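Local atomic coordinates of Ctr9 protein (Myceliophthora thermophila, PDB entry 6AF0), a protein that probably binds RNA polymerase II complexes, as expected of a tetratricopeptide-repeat subunit of the Paf1 transcription elongation complex. Residues Val859-Ala864 against Glu885-Ala890; His774-Met779 against Ile793-Ile798; Asn855-Gln860 against Lys892-Ile897. All blocks are in the same frame, centred on the assembly; numbering follows the deposited sequence.

Contact 1: residues Val859-Ala864 against Glu885-Ala890; sequences VQIQIA and EGLEEA
Q860 meets the helix of 885-890 at G886, where the two backbones come nearest, with 5.6 Å between Q860 CA and G886 CA. Its CB already touches the other side, 4.0 Å from A890 CB. Placed anti to the carbonyl carbon (chi1 -76°), CG continues an extended chain over the carbonyl of G886, and Q860 CD lies 3.1 Å from G886 O. At the tip, OE1 and NE2 of the amide meet different atoms. Neither neighbour of OE1 is a bonding partner: G886 O is a second acceptor, and A890 N, 3.3 Å from Q860 OE1, is badly angled and already bonded to G886 O. NE2 rests 3.5 Å from G886 CA, with the stem and carboxylate carbon of E889 alongside; Q860 NE2 to E889 CD is 3.7 Å. No hydrogen bond crosses here, and at 2.88 Å resolution the modelled turn of the amide deserves caution. Helices 850-869 and 877-899 form an antiparallel hairpin of the alpha-helical solenoid, these short segments crossing at -143° with axes 8.5 Å apart. An alanine in place of this glutamine would probably open a gap over G886 and leave the E889 stem without the amide beside it. I861 and L887 cross obliquely, I861 CG1 standing 4.1 Å from L887 CD1. I861 CG1 also reaches A890 CB, while A864 CB also packs on L887 CD1; helix 907-934 covers both through Q924.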
ATOM      1  N   VAL A 859     -38.495 -47.234  29.725  1.00 59.63           N
ATOM      2  CA  VAL A 859     -39.305 -46.140  29.234  1.00 63.58           C
ATOM      3  C   VAL A 859     -40.791 -46.537  29.183  1.00 70.96           C
ATOM      4  O   VAL A 859     -41.654 -45.747  29.535  1.00 78.75           O
ATOM      5  CB  VAL A 859     -38.826 -45.623  27.864  1.00 67.33           C
ATOM      6  CG1 VAL A 859     -39.769 -44.536  27.337  1.00 67.52           C
ATOM      7  CG2 VAL A 859     -37.411 -45.067  27.960  1.00 68.52           C
ATOM      8  N   GLN A 860     -41.100 -47.756  28.751  1.00 76.82           N
ATOM      9  CA  GLN A 860     -42.509 -48.167  28.607  1.00 79.05           C
ATOM     10  C   GLN A 860     -43.192 -48.203  29.953  1.00 74.10           C
ATOM     11  O   GLN A 860     -44.351 -47.811  30.090  1.00 68.67           O
ATOM     12  CB  GLN A 860     -42.635 -49.538  27.925  1.00 80.69           C
ATOM     13  CG  GLN A 860     -42.399 -49.478  26.422  1.00 81.85           C
ATOM     14  CD  GLN A 860     -42.304 -50.850  25.784  1.00 79.84           C
ATOM     15  OE1 GLN A 860     -41.764 -51.803  26.369  1.00 79.40           O
ATOM     16  NE2 GLN A 860     -42.823 -50.958  24.572  1.00 82.96           N
ATOM     17  N   ILE A 861     -42.454 -48.681  30.945  1.00 69.58           N
ATOM     18  CA  ILE A 861     -42.938 -48.707  32.322  1.00 63.27           C
ATOM     19  C   ILE A 861     -43.147 -47.283  32.841  1.00 63.69           C
ATOM     20  O   ILE A 861     -44.099 -47.018  33.560  1.00 61.08           O
ATOM     21  CB  ILE A 861     -41.966 -49.472  33.224  1.00 58.18           C
ATOM     22  CG1 ILE A 861     -41.844 -50.908  32.725  1.00 66.45           C
ATOM     23  CG2 ILE A 861     -42.451 -49.514  34.648  1.00 56.78           C
ATOM     24  CD1 ILE A 861     -40.868 -51.763  33.509  1.00 76.86           C
ATOM     25  N   GLN A 862     -42.272 -46.359  32.468  1.00 66.05           N
ATOM     26  CA  GLN A 862     -42.443 -44.969  32.895  1.00 66.87           C
ATOM     27  C   GLN A 862     -43.679 -44.336  32.277  1.00 63.70           C
ATOM     28  O   GLN A 862     -44.428 -43.671  32.963  1.00 62.58           O
ATOM     29  CB  GLN A 862     -41.197 -44.138  32.602  1.00 64.99           C
ATOM     30  CG  GLN A 862     -39.968 -44.665  33.338  1.00 71.24           C
ATOM     31  CD  GLN A 862     -40.135 -44.662  34.843  1.00 69.27           C
ATOM     32  OE1 GLN A 862     -40.379 -43.614  35.430  1.00 70.18           O
ATOM     33  NE2 GLN A 862     -40.003 -45.834  35.475  1.00 67.11           N
ATOM     34  N   ILE A 863     -43.895 -44.567  30.992  1.00 66.57           N
ATOM     35  CA  ILE A 863     -45.072 -44.042  30.305  1.00 73.03           C
ATOM     36  C   ILE A 863     -46.330 -44.604  30.977  1.00 67.66           C
ATOM     37  O   ILE A 863     -47.307 -43.904  31.214  1.00 66.67           O
ATOM     38  CB  ILE A 863     -45.095 -44.416  28.799  1.00 79.88           C
ATOM     39  CG1 ILE A 863     -43.789 -43.990  28.130  1.00 92.63           C
ATOM     40  CG2 ILE A 863     -46.273 -43.748  28.093  1.00 75.77           C
ATOM     41  CD1 ILE A 863     -43.793 -43.990  26.612  1.00 95.23           C
ATOM     42  N   ALA A 864     -46.292 -45.886  31.280  1.00 62.76           N
ATOM     43  CA  ALA A 864     -47.351 -46.522  32.027  1.00 58.65           C
ATOM     44  C   ALA A 864     -47.623 -45.801  33.357  1.00 68.18           C
ATOM     45  O   ALA A 864     -48.765 -45.524  33.724  1.00 68.09           O
ATOM     46  CB  ALA A 864     -46.962 -47.957  32.298  1.00 57.08           C
ATOM     47  N   GLU A 885     -50.321 -51.849  25.995  1.00 86.56           N
ATOM     48  CA  GLU A 885     -49.614 -52.613  24.970  1.00 95.02           C
ATOM     49  C   GLU A 885     -48.127 -52.563  25.243  1.00 91.85           C
ATOM     50  O   GLU A 885     -47.506 -53.600  25.454  1.00106.31           O
ATOM     51  CB  GLU A 885     -49.933 -52.062  23.572  1.00 99.47           C
ATOM     52  CG  GLU A 885     -49.307 -52.826  22.414  1.00101.77           C
ATOM     53  CD  GLU A 885     -49.925 -54.201  22.184  1.00106.05           C
ATOM     54  OE1 GLU A 885     -50.949 -54.545  22.818  1.00101.80           O
ATOM     55  OE2 GLU A 885     -49.377 -54.952  21.351  1.00112.99           O
ATOM     56  N   GLY A 886     -47.577 -51.350  25.276  1.00 93.02           N
ATOM     57  CA  GLY A 886     -46.165 -51.127  25.620  1.00 86.93           C
ATOM     58  C   GLY A 886     -45.758 -51.823  26.908  1.00 82.12           C
ATOM     59  O   GLY A 886     -44.689 -52.412  26.997  1.00 83.83           O
ATOM     60  N   LEU A 887     -46.622 -51.778  27.911  1.00 84.86           N
ATOM     61  CA  LEU A 887     -46.325 -52.419  29.178  1.00 78.55           C
ATOM     62  C   LEU A 887     -46.200 -53.913  29.019  1.00 83.02           C
ATOM     63  O   LEU A 887     -45.375 -54.530  29.669  1.00 93.51           O
ATOM     64  CB  LEU A 887     -47.381 -52.102  30.226  1.00 77.14           C
ATOM     65  CG  LEU A 887     -47.069 -52.680  31.614  1.00 81.64           C
ATOM     66  CD1 LEU A 887     -45.768 -52.123  32.163  1.00 85.72           C
ATOM     67  CD2 LEU A 887     -48.183 -52.399  32.612  1.00 83.77           C
ATOM     68  N   GLU A 888     -47.030 -54.510  28.172  1.00 85.92           N
ATOM     69  CA  GLU A 888     -46.932 -55.946  27.963  1.00 84.53           C
ATOM     70  C   GLU A 888     -45.580 -56.223  27.358  1.00 81.99           C
ATOM     71  O   GLU A 888     -44.832 -57.055  27.846  1.00 78.54           O
ATOM     72  CB  GLU A 888     -48.065 -56.480  27.083  1.00 83.68           C
ATOM     73  CG  GLU A 888     -49.434 -56.573  27.776  1.00 91.01           C
ATOM     74  CD  GLU A 888     -49.401 -57.040  29.247  1.00 94.29           C
ATOM     75  OE1 GLU A 888     -48.889 -58.149  29.549  1.00 97.06           O
ATOM     76  OE2 GLU A 888     -49.917 -56.293  30.115  1.00 79.84           O
ATOM     77  N   GLU A 889     -45.253 -55.466  26.323  1.00 85.36           N
ATOM     78  CA  GLU A 889     -43.996 -55.642  25.623  1.00 86.82           C
ATOM     79  C   GLU A 889     -42.907 -55.658  26.673  1.00 82.02           C
ATOM     80  O   GLU A 889     -42.130 -56.601  26.730  1.00 82.38           O
ATOM     81  CB  GLU A 889     -43.789 -54.518  24.594  1.00 95.21           C
ATOM     82  CG  GLU A 889     -42.769 -54.790  23.481  1.00101.61           C
ATOM     83  CD  GLU A 889     -42.942 -53.841  22.286  1.00108.15           C
ATOM     84  OE1 GLU A 889     -44.076 -53.332  22.045  1.00 97.78           O
ATOM     85  OE2 GLU A 889     -41.939 -53.597  21.577  1.00103.78           O
ATOM     86  N   ALA A 890     -42.916 -54.636  27.531  1.00 80.83           N
ATOM     87  CA  ALA A 890     -41.907 -54.434  28.574  1.00 72.63           C
ATOM     88  C   ALA A 890     -41.764 -55.640  29.470  1.00 72.16           C
ATOM     89  O   ALA A 890     -40.665 -56.135  29.662  1.00 80.05           O
ATOM     90  CB  ALA A 890     -42.259 -53.228  29.410  1.00 73.64           C
TER

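Contact 2: residues His774-Met779 against Ile793-Ile798; sequences HVYVNM and IESYEI
S795 OG lies beside the backbone of 774-779, 2.5 Å from Y776 O and 3.4 Å from M779 CB. The torsion behind this sets OG anti to its own backbone N (chi1 173°). S795 and Y776 are also the pair with the closest backbones, 5.3 Å between S795 CA and Y776 CA. The Y776 ring takes two different neighbours. I798 CG2 lies over one face of the ring, though too close in the model for its distance to be relied on, and I798 CB is 3.6 Å from Y776 CD1; S795 O sits at the ring edge, near its plane. The phenol oxygen of Y776 is hydrogen-bonded outside the segments, to Q771. Elsewhere in the contact, Y796 bends back although its CB points away, bringing Y796 CE2 to 3.5 Å from V777 O at an oblique angle, while its OH is hydrogen-bonded to H781. Helices 773-785 and 789-801 are the antiparallel pair of one predicted tetratricopeptide repeat, and the segments cross at -159° with axes 7.9 Å apart. Y776 falls at the fourth position of the repeat, which is often aromatic in this motif. Helix 809-826 covers V777 and Y796. The small S795 at the closest backbone pair is consistent with the short axis separation, and each tyrosine ring packs with its carbon body while its hydroxyl finds a polar partner beyond the segments.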
ATOM      1  N   HIS A 774     -18.677 -35.346  16.941  1.00 79.34           N
ATOM      2  CA  HIS A 774     -18.269 -35.425  18.337  1.00 87.00           C
ATOM      3  C   HIS A 774     -18.398 -34.105  19.110  1.00 81.52           C
ATOM      4  O   HIS A 774     -18.662 -34.091  20.313  1.00 74.64           O
ATOM      5  CB  HIS A 774     -16.856 -36.027  18.450  1.00 99.27           C
ATOM      6  CG  HIS A 774     -15.785 -35.241  17.756  1.00110.22           C
ATOM      7  ND1 HIS A 774     -15.231 -34.100  18.297  1.00115.75           N
ATOM      8  CD2 HIS A 774     -15.124 -35.465  16.596  1.00114.56           C
ATOM      9  CE1 HIS A 774     -14.288 -33.645  17.492  1.00106.35           C
ATOM     10  NE2 HIS A 774     -14.206 -34.452  16.452  1.00110.79           N
ATOM     11  N   VAL A 775     -18.212 -32.993  18.415  1.00 87.13           N
ATOM     12  CA  VAL A 775     -18.459 -31.676  19.009  1.00 90.36           C
ATOM     13  C   VAL A 775     -19.898 -31.595  19.475  1.00 85.16           C
ATOM     14  O   VAL A 775     -20.160 -31.280  20.621  1.00103.18           O
ATOM     15  CB  VAL A 775     -18.132 -30.522  18.023  1.00 90.35           C
ATOM     16  CG1 VAL A 775     -18.846 -29.238  18.393  1.00 86.99           C
ATOM     17  CG2 VAL A 775     -16.633 -30.268  17.998  1.00 93.54           C
ATOM     18  N   TYR A 776     -20.824 -31.926  18.594  1.00 86.38           N
ATOM     19  CA  TYR A 776     -22.247 -31.864  18.915  1.00 89.48           C
ATOM     20  C   TYR A 776     -22.646 -32.872  20.007  1.00 87.30           C
ATOM     21  O   TYR A 776     -23.514 -32.607  20.838  1.00 94.60           O
ATOM     22  CB  TYR A 776     -23.071 -32.080  17.647  1.00 90.18           C
ATOM     23  CG  TYR A 776     -23.057 -30.886  16.713  1.00101.68           C
ATOM     24  CD1 TYR A 776     -24.176 -30.063  16.583  1.00112.16           C
ATOM     25  CD2 TYR A 776     -21.919 -30.559  15.970  1.00109.30           C
ATOM     26  CE1 TYR A 776     -24.167 -28.959  15.735  1.00113.34           C
ATOM     27  CE2 TYR A 776     -21.899 -29.461  15.120  1.00109.76           C
ATOM     28  CZ  TYR A 776     -23.023 -28.665  14.997  1.00114.22           C
ATOM     29  OH  TYR A 776     -23.009 -27.583  14.146  1.00102.55           O
ATOM     30  N   VAL A 777     -21.990 -34.019  20.012  1.00 80.64           N
ATOM     31  CA  VAL A 777     -22.239 -35.032  21.019  1.00 84.34           C
ATOM     32  C   VAL A 777     -21.844 -34.458  22.374  1.00 86.82           C
ATOM     33  O   VAL A 777     -22.633 -34.462  23.308  1.00 94.32           O
ATOM     34  CB  VAL A 777     -21.450 -36.328  20.713  1.00 85.81           C
ATOM     35  CG1 VAL A 777     -21.590 -37.356  21.823  1.00 84.66           C
ATOM     36  CG2 VAL A 777     -21.926 -36.939  19.401  1.00 83.78           C
ATOM     37  N   ASN A 778     -20.622 -33.950  22.450  1.00 92.51           N
ATOM     38  CA  ASN A 778     -20.086 -33.358  23.672  1.00 95.25           C
ATOM     39  C   ASN A 778     -20.924 -32.186  24.168  1.00101.08           C
ATOM     40  O   ASN A 778     -21.044 -31.951  25.374  1.00112.69           O
ATOM     41  CB  ASN A 778     -18.674 -32.849  23.413  1.00 92.01           C
ATOM     42  CG  ASN A 778     -17.694 -33.959  23.072  1.00 87.88           C
ATOM     43  OD1 ASN A 778     -17.992 -35.153  23.179  1.00 91.83           O
ATOM     44  ND2 ASN A 778     -16.504 -33.558  22.672  1.00 83.98           N
ATOM     45  N   MET A 779     -21.475 -31.438  23.220  1.00101.92           N
ATOM     46  CA  MET A 779     -22.397 -30.350  23.527  1.00104.75           C
ATOM     47  C   MET A 779     -23.680 -30.882  24.143  1.00102.91           C
ATOM     48  O   MET A 779     -24.071 -30.466  25.233  1.00104.34           O
ATOM     49  CB  MET A 779     -22.729 -29.567  22.264  1.00107.76           C
ATOM     50  CG  MET A 779     -21.728 -28.468  21.949  1.00105.26           C
ATOM     51  SD  MET A 779     -22.546 -27.148  21.044  1.00107.83           S
ATOM     52  CE  MET A 779     -21.760 -25.729  21.767  1.00 96.94           C
ATOM     53  N   ILE A 793     -31.255 -31.763  22.836  1.00 96.05           N
ATOM     54  CA  ILE A 793     -31.918 -32.600  21.856  1.00 97.22           C
ATOM     55  C   ILE A 793     -31.322 -32.285  20.485  1.00 92.32           C
ATOM     56  O   ILE A 793     -30.650 -33.119  19.910  1.00 85.34           O
ATOM     57  CB  ILE A 793     -33.463 -32.418  21.859  1.00 98.71           C
ATOM     58  CG1 ILE A 793     -34.081 -32.830  23.210  1.00 96.45           C
ATOM     59  CG2 ILE A 793     -34.112 -33.185  20.709  1.00 97.01           C
ATOM     60  CD1 ILE A 793     -34.098 -34.317  23.497  1.00100.84           C
ATOM     61  N   GLU A 794     -31.525 -31.079  19.968  1.00 97.57           N
ATOM     62  CA  GLU A 794     -31.132 -30.829  18.568  1.00109.17           C
ATOM     63  C   GLU A 794     -29.621 -30.680  18.372  1.00101.95           C
ATOM     64  O   GLU A 794     -29.159 -30.636  17.246  1.00109.07           O
ATOM     65  CB  GLU A 794     -31.925 -29.679  17.897  1.00116.74           C
ATOM     66  CG  GLU A 794     -31.246 -28.310  17.816  1.00120.32           C
ATOM     67  CD  GLU A 794     -31.037 -27.675  19.177  1.00129.32           C
ATOM     68  OE1 GLU A 794     -31.306 -28.358  20.185  1.00138.35           O
ATOM     69  OE2 GLU A 794     -30.610 -26.497  19.246  1.00124.16           O
ATOM     70  N   SER A 795     -28.853 -30.598  19.451  1.00 95.81           N
ATOM     71  CA  SER A 795     -27.421 -30.817  19.341  1.00 89.92           C
ATOM     72  C   SER A 795     -27.262 -32.272  18.895  1.00 94.32           C
ATOM     73  O   SER A 795     -26.753 -32.552  17.805  1.00 94.11           O
ATOM     74  CB  SER A 795     -26.711 -30.536  20.669  1.00 89.13           C
ATOM     75  OG  SER A 795     -25.341 -30.897  20.629  1.00 85.37           O
ATOM     76  N   TYR A 796     -27.765 -33.188  19.716  1.00 94.99           N
ATOM     77  CA  TYR A 796     -27.723 -34.612  19.397  1.00 90.40           C
ATOM     78  C   TYR A 796     -28.302 -34.904  18.013  1.00 90.67           C
ATOM     79  O   TYR A 796     -27.747 -35.686  17.261  1.00 92.13           O
ATOM     80  CB  TYR A 796     -28.494 -35.424  20.445  1.00 89.13           C
ATOM     81  CG  TYR A 796     -27.770 -35.646  21.742  1.00 90.48           C
ATOM     82  CD1 TYR A 796     -28.457 -35.638  22.957  1.00 93.48           C
ATOM     83  CD2 TYR A 796     -26.394 -35.866  21.770  1.00 93.17           C
ATOM     84  CE1 TYR A 796     -27.791 -35.843  24.157  1.00 88.71           C
ATOM     85  CE2 TYR A 796     -25.725 -36.076  22.964  1.00 90.67           C
ATOM     86  CZ  TYR A 796     -26.430 -36.062  24.149  1.00 86.13           C
ATOM     87  OH  TYR A 796     -25.772 -36.264  25.322  1.00 78.69           O
ATOM     88  N   GLU A 797     -29.426 -34.284  17.689  1.00 95.28           N
ATOM     89  CA  GLU A 797     -30.091 -34.537  16.422  1.00101.72           C
ATOM     90  C   GLU A 797     -29.149 -34.172  15.290  1.00 97.28           C
ATOM     91  O   GLU A 797     -28.977 -34.942  14.355  1.00 98.73           O
ATOM     92  CB  GLU A 797     -31.393 -33.730  16.309  1.00112.40           C
ATOM     93  CG  GLU A 797     -32.624 -34.379  16.934  1.00117.25           C
ATOM     94  CD  GLU A 797     -33.561 -34.956  15.894  1.00120.17           C
ATOM     95  OE1 GLU A 797     -34.519 -34.241  15.508  1.00121.99           O
ATOM     96  OE2 GLU A 797     -33.320 -36.108  15.456  1.00111.51           O
ATOM     97  N   ILE A 798     -28.536 -33.000  15.389  1.00 97.22           N
ATOM     98  CA  ILE A 798     -27.603 -32.547  14.370  1.00101.51           C
ATOM     99  C   ILE A 798     -26.436 -33.530  14.254  1.00107.01           C
ATOM    100  O   ILE A 798     -26.005 -33.852  13.139  1.00104.25           O
ATOM    101  CB  ILE A 798     -27.078 -31.124  14.648  1.00102.51           C
ATOM    102  CG1 ILE A 798     -28.161 -30.087  14.326  1.00100.61           C
ATOM    103  CG2 ILE A 798     -25.854 -30.849  13.794  1.00109.58           C
ATOM    104  CD1 ILE A 798     -27.728 -28.643  14.477  1.00 97.91           C
TER

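Contact 3: residues Asn855-Gln860 against Lys892-Ile897; sequences NVAFVQ and KILDEI
V856 and I893 meet with their side chains at about a right angle: V856 CG2 lies 3.5 Å from I893 CD1, a methyl of the valine against the terminal methyl of the isoleucine. The valine torsion sets CG1 anti to the carbonyl carbon (chi1 -78°), and CG2, the methyl that touches, therefore occupies the crowded position between the backbone N and the carbonyl carbon. I893 reaches across with an extended branch. Its CG1 is likewise anti to the carbonyl carbon, and chi2 of -177° continues the line outward to CD1. The same CD1 lies 4.4 Å from Q860 OE1, so the end of the isoleucine lies near both V856 and the glutamine amide.

A857 and I893 make the second meeting, and they bury the most area of any residues in the contact. Both aim their CB bonds at the opposite helix, and A857 CB stands 4.3 Å from I893 CB; here the backbones are nearest, 6.5 Å between A857 CA and I893 CA. The end of L894 also turns in toward A857, though the modelled approach is too tight to rely on.

Both segments belong to the hairpin of helices 850-869 and 877-899 in the helical solenoid. They cross at -134° with axes 9.4 Å apart, and 169 Å² is buried, with no hydrogen bond between them.

Neighbouring helices add to the packing: V856 on A839 and K840 of helix 829-845, L894 on R913 of helix 907-934. I893 also touches K853, and I897 packs on F854, both within helix 850-869. N855 gives its ND2 to a backbone atom of another protein chain in a hydrogen bond, and V859 packs on an aromatic side chain of another protein chain.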
ATOM      1  N   ASN A 855     -33.725 -50.444  28.124  1.00 78.26           N
ATOM      2  CA  ASN A 855     -34.201 -49.077  27.970  1.00 77.67           C
ATOM      3  C   ASN A 855     -35.597 -48.962  27.387  1.00 74.66           C
ATOM      4  O   ASN A 855     -36.383 -48.189  27.900  1.00 75.39           O
ATOM      5  CB  ASN A 855     -33.229 -48.233  27.147  1.00 80.23           C
ATOM      6  CG  ASN A 855     -31.939 -47.990  27.866  1.00 74.67           C
ATOM      7  OD1 ASN A 855     -31.745 -48.478  28.981  1.00 79.11           O
ATOM      8  ND2 ASN A 855     -31.037 -47.260  27.228  1.00 73.13           N
ATOM      9  N   VAL A 856     -35.912 -49.700  26.319  1.00 75.83           N
ATOM     10  CA  VAL A 856     -37.266 -49.592  25.737  1.00 79.64           C
ATOM     11  C   VAL A 856     -38.241 -50.018  26.804  1.00 72.19           C
ATOM     12  O   VAL A 856     -39.284 -49.414  26.974  1.00 64.54           O
ATOM     13  CB  VAL A 856     -37.551 -50.430  24.453  1.00 81.12           C
ATOM     14  CG1 VAL A 856     -36.948 -49.774  23.207  1.00 82.26           C
ATOM     15  CG2 VAL A 856     -37.080 -51.862  24.609  1.00 80.92           C
ATOM     16  N   ALA A 857     -37.860 -51.036  27.554  1.00 68.77           N
ATOM     17  CA  ALA A 857     -38.698 -51.559  28.621  1.00 69.17           C
ATOM     18  C   ALA A 857     -38.945 -50.513  29.721  1.00 78.01           C
ATOM     19  O   ALA A 857     -40.107 -50.151  29.984  1.00 77.34           O
ATOM     20  CB  ALA A 857     -38.050 -52.788  29.213  1.00 68.89           C
ATOM     21  N   PHE A 858     -37.855 -50.025  30.338  1.00 70.96           N
ATOM     22  CA  PHE A 858     -37.902 -48.953  31.340  1.00 62.70           C
ATOM     23  C   PHE A 858     -38.807 -47.811  30.869  1.00 60.95           C
ATOM     24  O   PHE A 858     -39.799 -47.474  31.506  1.00 58.07           O
ATOM     25  CB  PHE A 858     -36.485 -48.423  31.596  1.00 66.98           C
ATOM     26  CG  PHE A 858     -36.379 -47.481  32.762  1.00 66.54           C
ATOM     27  CD1 PHE A 858     -36.170 -47.958  34.047  1.00 69.63           C
ATOM     28  CD2 PHE A 858     -36.483 -46.116  32.572  1.00 68.85           C
ATOM     29  CE1 PHE A 858     -36.075 -47.085  35.125  1.00 69.80           C
ATOM     30  CE2 PHE A 858     -36.403 -45.241  33.642  1.00 71.51           C
ATOM     31  CZ  PHE A 858     -36.193 -45.725  34.922  1.00 70.92           C
ATOM     32  N   VAL A 859     -38.495 -47.234  29.725  1.00 59.63           N
ATOM     33  CA  VAL A 859     -39.305 -46.140  29.234  1.00 63.58           C
ATOM     34  C   VAL A 859     -40.791 -46.537  29.183  1.00 70.96           C
ATOM     35  O   VAL A 859     -41.654 -45.747  29.535  1.00 78.75           O
ATOM     36  CB  VAL A 859     -38.826 -45.623  27.864  1.00 67.33           C
ATOM     37  CG1 VAL A 859     -39.769 -44.536  27.337  1.00 67.52           C
ATOM     38  CG2 VAL A 859     -37.411 -45.067  27.960  1.00 68.52           C
ATOM     39  N   GLN A 860     -41.100 -47.756  28.751  1.00 76.82           N
ATOM     40  CA  GLN A 860     -42.509 -48.167  28.607  1.00 79.05           C
ATOM     41  C   GLN A 860     -43.192 -48.203  29.953  1.00 74.10           C
ATOM     42  O   GLN A 860     -44.351 -47.811  30.090  1.00 68.67           O
ATOM     43  CB  GLN A 860     -42.635 -49.538  27.925  1.00 80.69           C
ATOM     44  CG  GLN A 860     -42.399 -49.478  26.422  1.00 81.85           C
ATOM     45  CD  GLN A 860     -42.304 -50.850  25.784  1.00 79.84           C
ATOM     46  OE1 GLN A 860     -41.764 -51.803  26.369  1.00 79.40           O
ATOM     47  NE2 GLN A 860     -42.823 -50.958  24.572  1.00 82.96           N
ATOM     48  N   LYS A 892     -42.328 -58.661  28.872  1.00 95.75           N
ATOM     49  CA  LYS A 892     -41.680 -59.719  28.079  1.00 96.13           C
ATOM     50  C   LYS A 892     -40.181 -59.544  28.065  1.00 90.86           C
ATOM     51  O   LYS A 892     -39.432 -60.471  28.375  1.00100.03           O
ATOM     52  CB  LYS A 892     -42.178 -59.712  26.637  1.00 97.13           C
ATOM     53  CG  LYS A 892     -43.628 -60.136  26.487  1.00103.74           C
ATOM     54  CD  LYS A 892     -44.100 -59.984  25.052  1.00107.56           C
ATOM     55  CE  LYS A 892     -45.518 -60.490  24.878  1.00105.47           C
ATOM     56  NZ  LYS A 892     -45.905 -60.432  23.445  1.00115.73           N
ATOM     57  N   ILE A 893     -39.762 -58.336  27.711  1.00 86.71           N
ATOM     58  CA  ILE A 893     -38.345 -58.011  27.558  1.00 82.40           C
ATOM     59  C   ILE A 893     -37.615 -58.185  28.879  1.00 86.48           C
ATOM     60  O   ILE A 893     -36.579 -58.830  28.939  1.00 91.50           O
ATOM     61  CB  ILE A 893     -38.100 -56.571  27.074  1.00 79.23           C
ATOM     62  CG1 ILE A 893     -39.024 -56.196  25.908  1.00 78.53           C
ATOM     63  CG2 ILE A 893     -36.657 -56.434  26.645  1.00 87.10           C
ATOM     64  CD1 ILE A 893     -38.789 -54.814  25.325  1.00 74.12           C
ATOM     65  N   LEU A 894     -38.159 -57.603  29.937  1.00 90.71           N
ATOM     66  CA  LEU A 894     -37.578 -57.765  31.268  1.00101.18           C
ATOM     67  C   LEU A 894     -37.446 -59.223  31.661  1.00 97.59           C
ATOM     68  O   LEU A 894     -36.471 -59.609  32.299  1.00 96.59           O
ATOM     69  CB  LEU A 894     -38.434 -57.088  32.338  1.00113.09           C
ATOM     70  CG  LEU A 894     -38.169 -55.621  32.661  1.00119.37           C
ATOM     71  CD1 LEU A 894     -38.728 -54.751  31.566  1.00122.07           C
ATOM     72  CD2 LEU A 894     -38.823 -55.245  33.977  1.00128.59           C
ATOM     73  N   ASP A 895     -38.463 -60.012  31.329  1.00106.78           N
ATOM     74  CA  ASP A 895     -38.498 -61.412  31.747  1.00106.53           C
ATOM     75  C   ASP A 895     -37.378 -62.162  31.065  1.00 99.83           C
ATOM     76  O   ASP A 895     -36.640 -62.900  31.716  1.00 93.34           O
ATOM     77  CB  ASP A 895     -39.859 -62.060  31.459  1.00104.65           C
ATOM     78  CG  ASP A 895     -40.873 -61.827  32.573  1.00101.33           C
ATOM     79  OD1 ASP A 895     -40.502 -61.337  33.664  1.00105.20           O
ATOM     80  OD2 ASP A 895     -42.051 -62.151  32.350  1.00 98.65           O
ATOM     81  N   GLU A 896     -37.229 -61.944  29.763  1.00104.43           N
ATOM     82  CA  GLU A 896     -36.114 -62.564  29.027  1.00113.06           C
ATOM     83  C   GLU A 896     -34.751 -62.188  29.630  1.00105.06           C
ATOM     84  O   GLU A 896     -33.892 -63.049  29.813  1.00 97.76           O
ATOM     85  CB  GLU A 896     -36.163 -62.263  27.513  1.00107.71           C
ATOM     86  CG  GLU A 896     -36.477 -63.510  26.684  1.00120.67           C
ATOM     87  CD  GLU A 896     -36.335 -63.312  25.178  1.00128.36           C
ATOM     88  OE1 GLU A 896     -35.562 -62.429  24.754  1.00137.14           O
ATOM     89  OE2 GLU A 896     -36.991 -64.050  24.405  1.00121.39           O
ATOM     90  N   ILE A 897     -34.586 -60.910  29.963  1.00102.31           N
ATOM     91  CA  ILE A 897     -33.343 -60.400  30.549  1.00 95.59           C
ATOM     92  C   ILE A 897     -32.999 -61.105  31.851  1.00 95.54           C
ATOM     93  O   ILE A 897     -31.834 -61.370  32.129  1.00 99.40           O
ATOM     94  CB  ILE A 897     -33.418 -58.887  30.821  1.00 96.04           C
ATOM     95  CG1 ILE A 897     -33.545 -58.113  29.496  1.00 98.74           C
ATOM     96  CG2 ILE A 897     -32.199 -58.441  31.620  1.00101.05           C
ATOM     97  CD1 ILE A 897     -33.411 -56.608  29.626  1.00111.12           C
TER

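Overall arrangement
Contacts 1 and 3 join the same two helices, 850-869 and 877-899, with centres 8 Å apart; they share V859 and Q860, and A890 CB of contact 1 packs 3.8 Å from A857 O of contact 3. Contact 2 lies earlier in the chain, about 27 to 28 Å away centre to centre and without touch. All three are largely buried, though the exposed E889 borders contact 1. Axis separations grow from 7.9 Å in contact 2 through 8.5 Å to 9.4 Å in contact 3. Chemistry changes too: tyrosines and a serine in the predicted repeat, an amide over glycine in contact 1, and mainly aliphatic packing in contact 3.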